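Local atomic coordinates of uncharacterized protein (Mycobacterium tuberculosis, PDB entry 3DBO), a protein that probably acts as the ribonuclease toxin of a type II toxin-antitoxin system, with limited RNase activity seen in complex with its cognate antitoxin. Residues 25-30 / 55-60; 51-56 / 112-117; 63-68 / 72-77; 134-139 / 145-150. All blocks are in the same frame, centred on the assembly; numbering follows the deposited sequence.

In the fold
Contacts 1 and 2 meet on helix 52-64, their centres about 8 Å apart, and share one sodium ion. They bring together Asp26 and Asp115, the predicted magnesium ligands of this PIN domain; Glu57 OE2 and Arg112 NH1, 2.7 Å apart in a salt bridge, tie one contact to the other. Contact 4 borders the same site: Phe136 CE2 lies 3.4 Å from Asp26 OD2, and the centres of contacts 2 and 4 are about 14 Å apart. Contact 3 closes the hairpin of helices 52-64 and 68-79, its centre about 20 Å from the centre of the chain and about 27 Å from that of contact 4, with a sodium ion of its own.

Contact 1 of 4, residues 25-30 / 55-60; sequences LDTSVF and LAELRV. With NA (sodium ion), chain C.
Thr27 and Glu57 make the tight polar part of this contact. The threonine hydroxyl donates from OG1 to Glu57 OE1 over 2.6 Å, arriving nearly along the C-O axis of the carboxylate oxygen. Thr27 holds OG1 anti to its carbonyl carbon (chi1 -51°), which aims the hydroxyl at helix 52-64 and leaves CG2 to rest on Leu58 CD2. The other oxygen, Glu57 OE2, takes a salt bridge from Arg112, so the carboxylate is held at both ends.

Packing beside it is apolar and less close. Leu58 CD1 stands over one face of the Phe30 ring, 4.2 Å from its centroid and 19° off the normal, a CH-pi contact in which the two side chains cross at about a right angle. Leu58 CD2 reaches Phe30 CB at 4.0 Å. Thr77 of helix 68-79 adjoins both residues. The packing ends on the outer side of helix 52-64, where Ala56 and Arg59 are exposed.

Within the loop, Asp26 OD1 grips two donors. Ser28 OG meets its syn lone pair at 2.8 Å, and Val29 N approaches on the syn side at 3.3 Å, closing an Asx motif that fixes the carboxylate. Just before it, Leu25 O binds a sodium ion at 2.9 Å. An aspartate just after the first strand, followed by a tight turn against the helix carrying Glu57, is characteristic of the PIN-domain active site; Asp26 is a predicted magnesium ligand here.

Contact 2 of 4, residues 51-56 / 112-117; sequences TVVTLA and RINDLW. With NA (sodium ion), chain C.
Thr54 OG1, next in sequence to the Val53 that packs on Asn114 and Trp117, is gripped twice. It is a ligand of the sodium ion, at 2.6 Å. A hydrogen bond shared with Thr27 OG1 is its second hold. The surrounding arrangement belongs to the PIN fold, where the starts of helices 52-64 and 113-124 come together beside the predicted magnesium site. Thr51 OG1 is the second hydroxyl on the sodium, at 2.7 Å, and Leu25 O supplies a further ligand. From the N-cap position of helix 52-64, Thr51 OG1 also accepts a weak bond from Val53 N, a double duty that follows from its placement between the backbone N and the carbonyl carbon (chi1 74°).

Direct contact between the two segments is apolar and small. Val53 spreads its methyls over neighbouring turns of helix 113-124: CG1 lies 3.7 Å from Asn114 O and nearly as close to Asn114 CB, while CG2 meets Trp117 CB at 3.9 Å. Beyond CB the Trp117 ring leads away from Val53 and stacks with Trp97. The amide of Asn114 stays beside Val53 CG1, but its polar partner is Glu57 OE2, to which ND2 donates.

At the head of helix 113-124, Arg112 folds back on Asp115, a predicted magnesium ligand, and so probably steadies it. Arg112 NE gives a long, weak bond to Asp115 OD2 in the plane of the guanidinium. The stronger arm is the salt bridge from Arg112 NH2 to Asp115 OD1, 2.8 Å long with an N-H...O angle of 158°, its donor standing 61° out of the carboxylate plane.

Contact 3 of 4, residues 63-68 / 72-77; sequences LAAATT and AQRLAT. With NA (sodium ion), chain F.
Thr68 and Ala72 carry the direct hydrogen bond of this contact, a main-chain bond of the first turn of helix 68-79. Ala72 N donates to Thr68 O over 2.7 Å, a bond that belongs to the helix itself and does not join it to helix 52-64. One residue earlier, Thr67 stands at the N-cap, and its OG1 accepts a weak bond from Ile70 N.

Van der Waals contact comes from Arg74, which reaches back from helix 68-79 to the end of helix 52-64. Its chain runs extended from CG to NE (chi3 -172°), long enough to bring NH1 to 3.7 Å from Ala65 CA. NH1 also lies 4.1 Å from Ala65 CB and 4.2 Å from Ala64 C, the guanidinium meeting this backbone obliquely. Its polar reach goes further: NH1 donates to Gly61 O, and both NE and NH1 form salt bridges to an acidic side chain of a neighbouring chain of another protein, presumably the antitoxin.

Metal binding completes the set. Ala65 O, on the first residue to leave the helical conformation, binds a sodium ion at 2.7 Å, and Val62 O binds the same ion. Arg71 NH2 adds a hydrogen bond to the Ala65 carbonyl.

The two helices run back on each other as an alpha hairpin, its turn joined by arginine side chains and a sodium ion on the carbonyls at the end of helix 52-64, with little apolar packing. Arg74 also takes part in binding the partner protein, linking the hairpin to the complex.

Contact 4 of 4, residues 134-139 / 145-150; sequences DDFAAL and VEIIRV
Phe136 and Ile147 make the closest sound apolar contact. Ile147 CD1 touches Phe136 CB at 3.5 Å, the side chains crossing at about a right angle, and reaches the ring only obliquely. Ile147 bends to do this, CG1 lying beside the backbone N (chi1 -57°) and CD1 turning again (chi2 -55°). A second apolar pair follows: Val145 CG1 packs on Leu139 CB at 3.9 Å and lies 3.6 Å from Leu139 O.

Around Arg149 the contact is polar in character but weakly bonded. This residue is deposited in two conformers, and its guanidinium contacts hold for the conformer described. There Ile147 CG2 lies over the centre of one guanidinium face, 3.7 Å above the plane. NH1 comes 3.4 Å from Asp134 CA and gives a weak bond to Asp133 O. The close approach to Ala137 N, a meeting of two donors, is doubtful.

Main-chain bonding shapes the loop itself, Leu139 N donating to Phe136 O in a 3-10 turn. This turn belongs to the connection between strands 129-131 and 147-149, the latter an outer strand of the parallel sheet. Phe136 and Leu139 lean on helix 113-124; Leu139 reaches helix 91-107 as well, where Val145 joins it.

Contact 1 of 4, residues 25-30 / 55-60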
loop_
_atom_site.group_PDB
_atom_site.type_symbol
_atom_site.label_atom_id
_atom_site.label_comp_id
_atom_site.label_asym_id
_atom_site.label_seq_id
_atom_site.Cartn_x
_atom_site.Cartn_y
_atom_site.Cartn_z
ATOM N N LEU B 25 -4.148 2.124 -2.703
ATOM C CA LEU B 25 -3.082 1.198 -3.079
ATOM C C LEU B 25 -2.104 1.024 -1.931
ATOM O O LEU B 25 -1.740 2.009 -1.287
ATOM C CB LEU B 25 -2.327 1.743 -4.302
ATOM C CG LEU B 25 -3.228 2.180 -5.459
ATOM C CD1 LEU B 25 -2.429 3.020 -6.461
ATOM C CD2 LEU B 25 -3.865 0.929 -6.113
ATOM N N ASP B 26 -1.706 -0.220 -1.672
ATOM C CA ASP B 26 -0.647 -0.506 -0.714
ATOM C C ASP B 26 0.684 -0.495 -1.460
ATOM O O ASP B 26 0.710 -0.187 -2.660
ATOM C CB ASP B 26 -0.907 -1.832 -0.000
ATOM C CG ASP B 26 -0.491 -3.047 -0.833
ATOM O OD1 ASP B 26 -0.449 -2.941 -2.075
ATOM O OD2 ASP B 26 -0.170 -4.092 -0.229
ATOM N N THR B 27 1.778 -0.870 -0.803
ATOM C CA THR B 27 3.085 -0.835 -1.467
ATOM C C THR B 27 3.265 -1.933 -2.522
ATOM O O THR B 27 3.893 -1.700 -3.555
ATOM C CB THR B 27 4.225 -0.867 -0.429
ATOM O OG1 THR B 27 3.974 0.165 0.544
ATOM C CG2 THR B 27 5.551 -0.609 -1.087
ATOM N N SER B 28 2.702 -3.118 -2.262
ATOM C CA SER B 28 2.876 -4.280 -3.133
ATOM C C SER B 28 2.397 -4.082 -4.581
ATOM O O SER B 28 2.980 -4.651 -5.513
ATOM C CB SER B 28 2.219 -5.528 -2.498
ATOM O OG SER B 28 0.813 -5.444 -2.583
ATOM N N VAL B 29 1.376 -3.257 -4.789
ATOM C CA VAL B 29 0.891 -2.967 -6.153
ATOM C C VAL B 29 1.982 -2.272 -7.002
ATOM O O VAL B 29 2.017 -2.428 -8.233
ATOM C CB VAL B 29 -0.440 -2.152 -6.200
ATOM C CG1 VAL B 29 -1.569 -2.906 -5.507
ATOM C CG2 VAL B 29 -0.271 -0.758 -5.606
ATOM N N PHE B 30 2.864 -1.504 -6.345
ATOM C CA PHE B 30 3.933 -0.774 -7.043
ATOM C C PHE B 30 5.116 -1.674 -7.417
ATOM O O PHE B 30 5.962 -1.293 -8.231
ATOM C CB PHE B 30 4.427 0.437 -6.201
ATOM C CG PHE B 30 3.427 1.519 -6.074
ATOM C CD1 PHE B 30 3.392 2.560 -6.999
ATOM C CD2 PHE B 30 2.488 1.512 -5.030
ATOM C CE1 PHE B 30 2.451 3.563 -6.894
ATOM C CE2 PHE B 30 1.544 2.501 -4.926
ATOM C CZ PHE B 30 1.511 3.547 -5.846
ATOM N N LEU B 55 4.551 5.911 0.457
ATOM C CA LEU B 55 5.556 6.953 0.116
ATOM C C LEU B 55 6.883 6.642 0.847
ATOM O O LEU B 55 7.956 6.626 0.246
ATOM C CB LEU B 55 5.036 8.367 0.472
ATOM C CG LEU B 55 5.981 9.534 0.162
ATOM C CD1 LEU B 55 6.427 9.546 -1.280
ATOM C CD2 LEU B 55 5.385 10.917 0.576
ATOM N N ALA B 56 6.788 6.363 2.146
ATOM C CA ALA B 56 7.957 6.024 2.957
ATOM C C ALA B 56 8.672 4.762 2.469
ATOM O O ALA B 56 9.897 4.711 2.369
ATOM C CB ALA B 56 7.527 5.837 4.420
ATOM N N GLU B 57 7.888 3.728 2.182
ATOM C CA GLU B 57 8.452 2.448 1.802
ATOM C C GLU B 57 9.143 2.479 0.435
ATOM O O GLU B 57 10.227 1.921 0.279
ATOM C CB GLU B 57 7.381 1.364 1.896
ATOM C CG GLU B 57 7.105 1.041 3.373
ATOM C CD GLU B 57 6.111 -0.090 3.586
ATOM O OE1 GLU B 57 5.313 -0.383 2.667
ATOM O OE2 GLU B 57 6.124 -0.686 4.696
ATOM N N LEU B 58 8.527 3.168 -0.519
ATOM C CA LEU B 58 9.144 3.367 -1.852
ATOM C C LEU B 58 10.423 4.208 -1.740
ATOM O O LEU B 58 11.411 3.940 -2.419
ATOM C CB LEU B 58 8.141 3.990 -2.829
ATOM C CG LEU B 58 6.905 3.123 -3.149
ATOM C CD1 LEU B 58 6.017 3.894 -4.098
ATOM C CD2 LEU B 58 7.347 1.770 -3.733
ATOM N N ARG B 59 10.414 5.183 -0.833
ATOM C CA ARG B 59 11.597 6.022 -0.628
ATOM C C ARG B 59 12.734 5.232 0.000
ATOM O O ARG B 59 13.872 5.334 -0.428
ATOM C CB ARG B 59 11.245 7.274 0.169
ATOM C CG ARG B 59 12.286 8.381 0.095
ATOM C CD ARG B 59 11.826 9.599 0.896
ATOM N NE ARG B 59 12.629 10.767 0.535
ATOM C CZ ARG B 59 13.746 11.132 1.162
ATOM N NH1 ARG B 59 14.190 10.447 2.220
ATOM N NH2 ARG B 59 14.426 12.195 0.735
ATOM N N VAL B 60 12.442 4.421 1.014
ATOM C CA VAL B 60 13.479 3.573 1.581
ATOM C C VAL B 60 14.023 2.608 0.517
ATOM O O VAL B 60 15.239 2.342 0.467
ATOM C CB VAL B 60 12.902 2.643 2.687
ATOM C CG1 VAL B 60 13.900 1.518 3.022
ATOM C CG2 VAL B 60 12.557 3.422 3.913
HETATM NA NA NA C . -0.374 2.722 1.126
#

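Contact 2 of 4, residues 51-56 / 112-117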
loop_
_atom_site.group_PDB
_atom_site.type_symbol
_atom_site.label_atom_id
_atom_site.label_comp_id
_atom_site.label_asym_id
_atom_site.label_seq_id
_atom_site.Cartn_x
_atom_site.Cartn_y
_atom_site.Cartn_z
ATOM N N THR B 51 -1.001 5.873 0.429
ATOM C CA THR B 51 -0.831 6.499 1.731
ATOM C C THR B 51 0.621 6.905 1.930
ATOM O O THR B 51 1.514 6.534 1.156
ATOM C CB THR B 51 -1.238 5.553 2.913
ATOM O OG1 THR B 51 -0.217 4.560 3.080
ATOM C CG2 THR B 51 -2.621 4.854 2.677
ATOM N N VAL B 52 0.854 7.639 3.013
ATOM C CA VAL B 52 2.201 8.063 3.383
ATOM C C VAL B 52 3.101 6.887 3.717
ATOM O O VAL B 52 4.328 7.001 3.605
ATOM C CB VAL B 52 2.152 9.054 4.595
ATOM C CG1 VAL B 52 1.609 10.409 4.118
ATOM C CG2 VAL B 52 1.310 8.491 5.757
ATOM N N VAL B 53 2.505 5.766 4.133
ATOM C CA VAL B 53 3.301 4.575 4.466
ATOM C C VAL B 53 3.996 4.077 3.192
ATOM O O VAL B 53 5.170 3.698 3.226
ATOM C CB VAL B 53 2.427 3.460 5.095
ATOM C CG1 VAL B 53 3.222 2.205 5.320
ATOM C CG2 VAL B 53 1.791 3.999 6.435
ATOM N N THR B 54 3.248 4.034 2.088
ATOM C CA THR B 54 3.822 3.602 0.806
ATOM C C THR B 54 4.833 4.619 0.302
ATOM O O THR B 54 5.884 4.222 -0.209
ATOM C CB THR B 54 2.733 3.330 -0.246
ATOM O OG1 THR B 54 1.980 2.185 0.171
ATOM C CG2 THR B 54 3.350 3.059 -1.645
ATOM N N LEU B 55 4.551 5.911 0.457
ATOM C CA LEU B 55 5.556 6.953 0.116
ATOM C C LEU B 55 6.883 6.642 0.847
ATOM O O LEU B 55 7.956 6.626 0.246
ATOM C CB LEU B 55 5.036 8.367 0.472
ATOM C CG LEU B 55 5.981 9.534 0.162
ATOM C CD1 LEU B 55 6.427 9.546 -1.280
ATOM C CD2 LEU B 55 5.385 10.917 0.576
ATOM N N ALA B 56 6.788 6.363 2.146
ATOM C CA ALA B 56 7.957 6.024 2.957
ATOM C C ALA B 56 8.672 4.762 2.469
ATOM O O ALA B 56 9.897 4.711 2.369
ATOM C CB ALA B 56 7.527 5.837 4.420
ATOM N N ARG B 112 1.737 -7.140 9.343
ATOM C CA ARG B 112 2.920 -6.222 9.415
ATOM C C ARG B 112 2.405 -4.907 9.980
ATOM O O ARG B 112 1.341 -4.437 9.556
ATOM C CB ARG B 112 3.433 -5.834 8.002
ATOM C CG ARG B 112 4.327 -6.782 7.171
ATOM C CD ARG B 112 5.196 -5.934 6.172
ATOM N NE ARG B 112 4.446 -4.929 5.388
ATOM C CZ ARG B 112 4.912 -3.726 5.033
ATOM N NH1 ARG B 112 6.126 -3.334 5.408
ATOM N NH2 ARG B 112 4.159 -2.889 4.324
ATOM N N ILE B 113 3.136 -4.280 10.901
ATOM C CA ILE B 113 2.606 -3.050 11.508
ATOM C C ILE B 113 2.357 -1.936 10.472
ATOM O O ILE B 113 1.363 -1.214 10.567
ATOM C CB ILE B 113 3.433 -2.557 12.733
ATOM C CG1 ILE B 113 2.632 -1.526 13.536
ATOM C CG2 ILE B 113 4.760 -1.966 12.300
ATOM C CD1 ILE B 113 3.172 -1.261 14.942
ATOM N N ASN B 114 3.232 -1.820 9.475
ATOM C CA ASN B 114 3.066 -0.793 8.462
ATOM C C ASN B 114 1.855 -1.098 7.575
ATOM O O ASN B 114 1.155 -0.186 7.178
ATOM C CB ASN B 114 4.325 -0.606 7.632
ATOM C CG ASN B 114 5.261 0.445 8.216
ATOM O OD1 ASN B 114 5.018 0.988 9.303
ATOM N ND2 ASN B 114 6.336 0.747 7.480
ATOM N N ASP B 115 1.593 -2.381 7.317
ATOM C CA ASP B 115 0.338 -2.758 6.637
ATOM C C ASP B 115 -0.896 -2.435 7.467
ATOM O O ASP B 115 -1.915 -2.011 6.919
ATOM C CB ASP B 115 0.329 -4.237 6.204
ATOM C CG ASP B 115 1.102 -4.460 4.897
ATOM O OD1 ASP B 115 1.449 -3.459 4.211
ATOM O OD2 ASP B 115 1.364 -5.627 4.552
ATOM N N LEU B 116 -0.794 -2.565 8.788
ATOM C CA LEU B 116 -1.938 -2.194 9.649
ATOM C C LEU B 116 -2.240 -0.697 9.584
ATOM O O LEU B 116 -3.413 -0.299 9.545
ATOM C CB LEU B 116 -1.726 -2.648 11.100
ATOM C CG LEU B 116 -2.972 -2.564 12.004
ATOM C CD1 LEU B 116 -4.171 -3.418 11.463
ATOM C CD2 LEU B 116 -2.550 -3.011 13.423
ATOM N N TRP B 117 -1.192 0.134 9.556
ATOM C CA TRP B 117 -1.356 1.577 9.312
ATOM C C TRP B 117 -2.050 1.867 7.972
ATOM O O TRP B 117 -2.943 2.690 7.897
ATOM C CB TRP B 117 -0.002 2.322 9.416
ATOM C CG TRP B 117 0.491 2.482 10.852
ATOM C CD1 TRP B 117 1.606 1.936 11.422
ATOM C CD2 TRP B 117 -0.130 3.281 11.859
ATOM N NE1 TRP B 117 1.718 2.356 12.757
ATOM C CE2 TRP B 117 0.651 3.170 13.039
ATOM C CE3 TRP B 117 -1.292 4.068 11.884
ATOM C CZ2 TRP B 117 0.306 3.827 14.241
ATOM C CZ3 TRP B 117 -1.640 4.725 13.093
ATOM C CH2 TRP B 117 -0.825 4.606 14.237
HETATM NA NA NA C . -0.374 2.722 1.126
#

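Contact 3 of 4, residues 63-68 / 72-77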
loop_
_atom_site.group_PDB
_atom_site.type_symbol
_atom_site.label_atom_id
_atom_site.label_comp_id
_atom_site.label_asym_id
_atom_site.label_seq_id
_atom_site.Cartn_x
_atom_site.Cartn_y
_atom_site.Cartn_z
ATOM N N LEU B 63 16.689 4.395 -1.390
ATOM C CA LEU B 63 17.898 4.565 -0.584
ATOM C C LEU B 63 18.649 3.259 -0.301
ATOM O O LEU B 63 19.860 3.269 -0.074
ATOM C CB LEU B 63 17.535 5.290 0.712
ATOM C CG LEU B 63 16.930 6.697 0.542
ATOM C CD1 LEU B 63 16.634 7.247 1.921
ATOM C CD2 LEU B 63 17.887 7.623 -0.246
ATOM N N ALA B 64 17.929 2.142 -0.323
ATOM C CA ALA B 64 18.521 0.818 -0.057
ATOM C C ALA B 64 19.095 0.134 -1.296
ATOM O O ALA B 64 19.850 -0.844 -1.169
ATOM C CB ALA B 64 17.497 -0.093 0.588
ATOM N N ALA B 65 18.720 0.617 -2.475
ATOM C CA ALA B 65 19.079 -0.064 -3.732
ATOM C C ALA B 65 20.586 -0.256 -3.818
ATOM O O ALA B 65 21.352 0.677 -3.548
ATOM C CB ALA B 65 18.537 0.713 -4.951
ATOM N N ALA B 66 20.991 -1.471 -4.190
ATOM C CA ALA B 66 22.388 -1.871 -4.194
ATOM C C ALA B 66 23.166 -1.462 -5.458
ATOM O O ALA B 66 24.368 -1.243 -5.390
ATOM C CB ALA B 66 22.499 -3.396 -3.952
ATOM N N THR B 67 22.491 -1.339 -6.594
ATOM C CA THR B 67 23.158 -1.025 -7.865
ATOM C C THR B 67 22.412 0.087 -8.552
ATOM O O THR B 67 21.220 0.280 -8.283
ATOM C CB THR B 67 23.110 -2.223 -8.826
ATOM O OG1 THR B 67 21.744 -2.538 -9.126
ATOM C CG2 THR B 67 23.793 -3.414 -8.236
ATOM N N THR B 68 23.077 0.825 -9.452
ATOM C CA THR B 68 22.398 1.927 -10.159
ATOM C C THR B 68 21.142 1.489 -10.885
ATOM O O THR B 68 20.136 2.187 -10.830
ATOM C CB THR B 68 23.275 2.661 -11.189
ATOM O OG1 THR B 68 24.007 1.705 -11.964
ATOM C CG2 THR B 68 24.210 3.648 -10.501
ATOM N N ALA B 72 17.717 3.221 -10.219
ATOM C CA ALA B 72 16.948 3.936 -11.240
ATOM C C ALA B 72 15.517 3.422 -11.352
ATOM O O ALA B 72 14.586 4.216 -11.513
ATOM C CB ALA B 72 17.642 3.845 -12.580
ATOM N N GLN B 73 15.345 2.101 -11.315
ATOM C CA GLN B 73 13.995 1.518 -11.385
ATOM C C GLN B 73 13.138 1.978 -10.193
ATOM O O GLN B 73 11.975 2.360 -10.351
ATOM C CB GLN B 73 14.048 -0.009 -11.466
ATOM C CG GLN B 73 12.715 -0.643 -11.852
ATOM C CD GLN B 73 12.047 0.065 -13.021
ATOM O OE1 GLN B 73 12.574 0.064 -14.140
ATOM N NE2 GLN B 73 10.903 0.699 -12.763
ATOM N N ARG B 74 13.717 1.891 -9.007
ATOM C CA ARG B 74 12.984 2.200 -7.773
ATOM C C ARG B 74 12.692 3.687 -7.708
ATOM O O ARG B 74 11.650 4.106 -7.200
ATOM C CB ARG B 74 13.769 1.731 -6.559
ATOM C CG ARG B 74 13.744 0.194 -6.388
ATOM C CD ARG B 74 14.442 -0.231 -5.140
ATOM N NE ARG B 74 14.590 -1.683 -5.061
ATOM C CZ ARG B 74 15.218 -2.323 -4.085
ATOM N NH1 ARG B 74 15.770 -1.644 -3.091
ATOM N NH2 ARG B 74 15.301 -3.652 -4.111
ATOM N N LEU B 75 13.604 4.484 -8.244
ATOM C CA LEU B 75 13.386 5.920 -8.303
ATOM C C LEU B 75 12.183 6.254 -9.215
ATOM O O LEU B 75 11.333 7.071 -8.849
ATOM C CB LEU B 75 14.671 6.664 -8.701
ATOM C CG LEU B 75 14.544 8.194 -8.655
ATOM C CD1 LEU B 75 14.131 8.725 -7.256
ATOM C CD2 LEU B 75 15.842 8.830 -9.141
ATOM N N ALA B 76 12.094 5.610 -10.380
ATOM C CA ALA B 76 10.868 5.684 -11.205
ATOM C C ALA B 76 9.583 5.273 -10.436
ATOM O O ALA B 76 8.534 5.892 -10.581
ATOM C CB ALA B 76 11.022 4.821 -12.494
ATOM N N THR B 77 9.676 4.225 -9.628
ATOM C CA THR B 77 8.506 3.792 -8.830
ATOM C C THR B 77 8.094 4.916 -7.856
ATOM O O THR B 77 6.910 5.265 -7.742
ATOM C CB THR B 77 8.819 2.490 -8.061
ATOM O OG1 THR B 77 9.454 1.550 -8.945
ATOM C CG2 THR B 77 7.535 1.878 -7.495
HETATM NA NA NA F . 20.568 3.278 -3.252
#

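Contact 4 of 4, residues 134-139 / 145-150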
loop_
_atom_site.group_PDB
_atom_site.type_symbol
_atom_site.label_atom_id
_atom_site.label_comp_id
_atom_site.label_asym_id
_atom_site.label_seq_id
_atom_site.Cartn_x
_atom_site.Cartn_y
_atom_site.Cartn_z
ATOM N N ASP B 134 -0.369 -10.891 0.265
ATOM C CA ASP B 134 -1.319 -11.647 1.104
ATOM C C ASP B 134 -1.452 -11.237 2.573
ATOM O O ASP B 134 -1.983 -12.003 3.381
ATOM C CB ASP B 134 -1.053 -13.168 0.999
ATOM C CG ASP B 134 0.270 -13.608 1.641
ATOM O OD1 ASP B 134 1.058 -12.759 2.144
ATOM O OD2 ASP B 134 0.527 -14.840 1.636
ATOM N N ASP B 135 -0.996 -10.035 2.920
ATOM C CA ASP B 135 -0.876 -9.647 4.326
ATOM C C ASP B 135 -2.175 -9.191 4.983
ATOM O O ASP B 135 -2.331 -9.287 6.201
ATOM C CB ASP B 135 0.180 -8.552 4.505
ATOM C CG ASP B 135 0.591 -8.358 5.974
ATOM O OD1 ASP B 135 0.491 -9.312 6.782
ATOM O OD2 ASP B 135 1.038 -7.247 6.323
ATOM N N PHE B 136 -3.086 -8.662 4.193
ATOM C CA PHE B 136 -4.250 -7.991 4.766
ATOM C C PHE B 136 -5.358 -8.985 5.060
ATOM O O PHE B 136 -6.360 -8.651 5.687
ATOM C CB PHE B 136 -4.720 -6.914 3.811
ATOM C CG PHE B 136 -3.772 -5.763 3.685
ATOM C CD1 PHE B 136 -3.880 -4.669 4.536
ATOM C CD2 PHE B 136 -2.761 -5.769 2.730
ATOM C CE1 PHE B 136 -3.013 -3.599 4.420
ATOM C CE2 PHE B 136 -1.873 -4.703 2.625
ATOM C CZ PHE B 136 -2.010 -3.605 3.463
ATOM N N ALA B 137 -5.145 -10.224 4.612
ATOM C CA ALA B 137 -6.084 -11.338 4.780
ATOM C C ALA B 137 -6.571 -11.523 6.194
ATOM O O ALA B 137 -7.749 -11.808 6.413
ATOM C CB ALA B 137 -5.451 -12.632 4.282
ATOM N N ALA B 138 -5.681 -11.340 7.166
ATOM C CA ALA B 138 -6.036 -11.520 8.565
ATOM C C ALA B 138 -7.154 -10.595 9.064
ATOM O O ALA B 138 -7.750 -10.850 10.097
ATOM C CB ALA B 138 -4.808 -11.336 9.431
ATOM N N LEU B 139 -7.400 -9.512 8.349
ATOM C CA LEU B 139 -8.383 -8.503 8.742
ATOM C C LEU B 139 -9.769 -8.674 8.104
ATOM O O LEU B 139 -10.689 -7.898 8.387
ATOM C CB LEU B 139 -7.838 -7.121 8.389
ATOM C CG LEU B 139 -6.677 -6.622 9.253
ATOM C CD1 LEU B 139 -6.014 -5.427 8.601
ATOM C CD2 LEU B 139 -7.235 -6.233 10.607
ATOM N N VAL B 145 -13.323 -2.709 6.996
ATOM C CA VAL B 145 -12.219 -3.332 6.209
ATOM C C VAL B 145 -12.763 -4.001 4.936
ATOM O O VAL B 145 -13.669 -4.830 5.013
ATOM C CB VAL B 145 -11.367 -4.328 7.057
ATOM C CG1 VAL B 145 -10.342 -5.107 6.177
ATOM C CG2 VAL B 145 -10.624 -3.542 8.193
ATOM N N GLU B 146 -12.241 -3.611 3.772
ATOM C CA GLU B 146 -12.491 -4.378 2.532
ATOM C C GLU B 146 -11.142 -4.509 1.829
ATOM O O GLU B 146 -10.450 -3.511 1.629
ATOM C CB GLU B 146 -13.500 -3.574 1.670
ATOM C CG GLU B 146 -13.791 -4.040 0.220
ATOM C CD GLU B 146 -14.621 -3.014 -0.597
ATOM O OE1 GLU B 146 -15.119 -2.024 -0.029
ATOM O OE2 GLU B 146 -14.775 -3.190 -1.825
ATOM N N ILE B 147 -10.742 -5.742 1.531
ATOM C CA ILE B 147 -9.464 -6.027 0.887
ATOM C C ILE B 147 -9.750 -6.488 -0.562
ATOM O O ILE B 147 -10.594 -7.334 -0.761
ATOM C CB ILE B 147 -8.715 -7.156 1.626
ATOM C CG1 ILE B 147 -8.517 -6.767 3.115
ATOM C CG2 ILE B 147 -7.347 -7.459 0.986
ATOM C CD1 ILE B 147 -7.797 -5.370 3.294
ATOM N N ILE B 148 -9.043 -5.915 -1.534
ATOM C CA ILE B 148 -9.184 -6.295 -2.950
ATOM C C ILE B 148 -7.831 -6.786 -3.441
ATOM O O ILE B 148 -6.875 -6.022 -3.509
ATOM C CB ILE B 148 -9.709 -5.107 -3.788
ATOM C CG1 ILE B 148 -11.075 -4.657 -3.267
ATOM C CG2 ILE B 148 -9.802 -5.477 -5.298
ATOM C CD1 ILE B 148 -11.565 -3.313 -3.836
ATOM N N ARG B 149 -7.738 -8.085 -3.730
ATOM C CA ARG B 149 -6.474 -8.684 -4.124
ATOM C C ARG B 149 -6.311 -8.626 -5.640
ATOM O O ARG B 149 -7.136 -9.176 -6.373
ATOM C CB ARG B 149 -6.375 -10.122 -3.653
ATOM C CG ARG B 149 -6.609 -10.226 -2.198
ATOM C CD ARG B 149 -5.849 -11.310 -1.544
ATOM N NE ARG B 149 -6.209 -11.263 -0.133
ATOM C CZ ARG B 149 -5.483 -10.703 0.820
ATOM N NH1 ARG B 149 -4.290 -10.147 0.581
ATOM N NH2 ARG B 149 -5.948 -10.733 2.033
ATOM N N VAL B 150 -5.249 -7.971 -6.101
ATOM C CA VAL B 150 -4.999 -7.797 -7.536
ATOM C C VAL B 150 -3.690 -8.455 -7.949
ATOM O O VAL B 150 -3.285 -8.342 -9.087
ATOM C CB VAL B 150 -4.966 -6.310 -7.931
ATOM C CG1 VAL B 150 -6.349 -5.672 -7.734
ATOM C CG2 VAL B 150 -3.875 -5.582 -7.125
ATOM O OXT VAL B 150 -3.020 -9.139 -7.178
#